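Side-chain contact in Pre-mRNA-processing-splicing factor 8 (Cryptococcus neoformans var. grubii serotype A, PDB 6MX6), which carries an intein of the Hint family that probably excises itself from the splicing factor by protein splicing: residues A[101-104]-A[105-109]. Sequence-based numbering, arbitrary orientation.
Sequences VTVD and DFVRL
Thr102 caps the helix 103-108 from its N-cap position: Asp105 N donates to Thr102 OG1 at 3.2 Å, with an N-H...O angle of 163°. A chi1 of 69°, which tucks OG1 against both N and C of its own backbone, turns the hydroxyl toward this amide of the first turn. The reciprocal bond of a capping box, from Thr102 N to the Asp105 carboxylate, is not direct: OD2 of Asp105 is 4.7 Å from Thr102 N, and one water joins them, accepting from the amide and donating to OD2. Behind the cap the regular i to i+4 bonds start, Phe106 N to Thr102 O at 3.0 Å and Val107 N to Val103 O at 2.8 Å. The tightly packed side is apolar. Val101 CG2 reaches to within 4.1 Å of Phe106 CB, and Val103 CG1 lies 4.0 Å from Val107 CG2. Phe106 CG stands anti to the backbone N (chi1 -177°), which sends the ring off the helix into the protein, with Val103 likewise buried. The solvent side is looser, for Asp105 and Arg108 are exposed and their salt bridge, Arg108 NH2 to Asp105 OD1 at 3.2 Å, contains only a weak hydrogen bond. A kink at its third torsion folds Arg108 back until Asp104 O sits over the centre of one guanidinium face. Asp104 probably adds only electrostatic attraction here, because its OD1 is 4.3 Å from Arg108 NH1 with no N-H directed at it; its OD2 is instead hydrogen-bonded to His67. In this Hint-family domain the contact is a strand-to-helix junction: strand 96-102, at the edge of a six-stranded antiparallel sheet and paired with strand 70-76, runs straight into the short helix, whose Val103, Phe106 and Val107 pack on Ile145 of strand 139-147.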
loop_
_atom_site.group_PDB
_atom_site.type_symbol
_atom_site.label_atom_id
_atom_site.label_comp_id
_atom_site.label_asym_id
_atom_site.label_seq_id
_atom_site.Cartn_x
_atom_site.Cartn_y
_atom_site.Cartn_z
ATOM N N VAL A 101 3.392 7.436 6.325
ATOM C CA VAL A 101 4.032 6.929 7.537
ATOM C C VAL A 101 4.530 5.513 7.289
ATOM O O VAL A 101 3.827 4.695 6.691
ATOM C CB VAL A 101 3.078 6.986 8.749
ATOM C CG1 VAL A 101 1.803 6.222 8.460
ATOM C CG2 VAL A 101 3.762 6.460 10.000
ATOM N N THR A 102 5.754 5.222 7.725
ATOM C CA THR A 102 6.252 3.869 7.543
ATOM C C THR A 102 5.504 2.913 8.463
ATOM O O THR A 102 4.973 3.305 9.508
ATOM C CB THR A 102 7.754 3.784 7.821
ATOM O OG1 THR A 102 8.003 3.991 9.218
ATOM C CG2 THR A 102 8.523 4.809 6.982
ATOM N N VAL A 103 5.461 1.643 8.053
ATOM C CA VAL A 103 4.845 0.610 8.880
ATOM C C VAL A 103 5.511 0.556 10.253
ATOM O O VAL A 103 4.834 0.403 11.271
ATOM C CB VAL A 103 4.887 -0.753 8.156
ATOM C CG1 VAL A 103 4.639 -1.885 9.125
ATOM C CG2 VAL A 103 3.871 -0.796 7.001
ATOM N N ASP A 104 6.840 0.706 10.314
ATOM C CA ASP A 104 7.531 0.652 11.609
ATOM C C ASP A 104 7.006 1.725 12.565
ATOM O O ASP A 104 6.663 1.445 13.731
ATOM C CB ASP A 104 9.036 0.831 11.406
ATOM C CG ASP A 104 9.774 -0.482 11.258
ATOM O OD1 ASP A 104 9.243 -1.532 11.696
ATOM O OD2 ASP A 104 10.894 -0.458 10.698
ATOM N N ASP A 105 6.925 2.963 12.069
ATOM C CA ASP A 105 6.502 4.083 12.898
ATOM C C ASP A 105 5.038 3.958 13.282
ATOM O O ASP A 105 4.659 4.286 14.413
ATOM C CB ASP A 105 6.751 5.401 12.166
ATOM C CG ASP A 105 8.232 5.764 12.091
ATOM O OD1 ASP A 105 9.006 5.328 12.968
ATOM O OD2 ASP A 105 8.616 6.506 11.161
ATOM N N PHE A 106 4.201 3.487 12.355
ATOM C CA PHE A 106 2.783 3.318 12.650
ATOM C C PHE A 106 2.569 2.234 13.696
ATOM O O PHE A 106 1.793 2.410 14.641
ATOM C CB PHE A 106 2.025 2.983 11.369
ATOM C CG PHE A 106 0.547 2.862 11.567
ATOM C CD1 PHE A 106 -0.253 3.993 11.590
ATOM C CD2 PHE A 106 -0.041 1.619 11.733
ATOM C CE1 PHE A 106 -1.616 3.887 11.762
ATOM C CE2 PHE A 106 -1.404 1.510 11.918
ATOM C CZ PHE A 106 -2.190 2.647 11.932
ATOM N N VAL A 107 3.262 1.104 13.536
ATOM C CA VAL A 107 3.171 -0.002 14.485
ATOM C C VAL A 107 3.515 0.473 15.889
ATOM O O VAL A 107 2.890 0.054 16.876
ATOM C CB VAL A 107 4.102 -1.147 14.034
ATOM C CG1 VAL A 107 4.541 -2.000 15.216
ATOM C CG2 VAL A 107 3.428 -1.996 12.982
ATOM N N ARG A 108 4.505 1.359 16.005
ATOM C CA ARG A 108 4.906 1.762 17.349
ATOM C C ARG A 108 4.013 2.833 17.973
ATOM O O ARG A 108 4.144 3.093 19.174
ATOM C CB ARG A 108 6.361 2.227 17.331
ATOM C CG ARG A 108 7.314 1.073 17.088
ATOM C CD ARG A 108 8.744 1.458 17.361
ATOM N NE ARG A 108 9.258 2.341 16.323
ATOM C CZ ARG A 108 10.038 1.941 15.324
ATOM N NH1 ARG A 108 10.392 0.665 15.230
ATOM N NH2 ARG A 108 10.463 2.818 14.423
ATOM N N LEU A 109 3.100 3.439 17.213
ATOM C CA LEU A 109 2.209 4.445 17.776
ATOM C C LEU A 109 1.230 3.812 18.765
ATOM O O LEU A 109 0.837 2.653 18.611
ATOM C CB LEU A 109 1.429 5.148 16.671
ATOM C CG LEU A 109 2.194 6.154 15.813
ATOM C CD1 LEU A 109 1.363 6.528 14.586
ATOM C CD2 LEU A 109 2.540 7.387 16.630
HETATM O O HOH W 1 7.124 7.338 8.898
#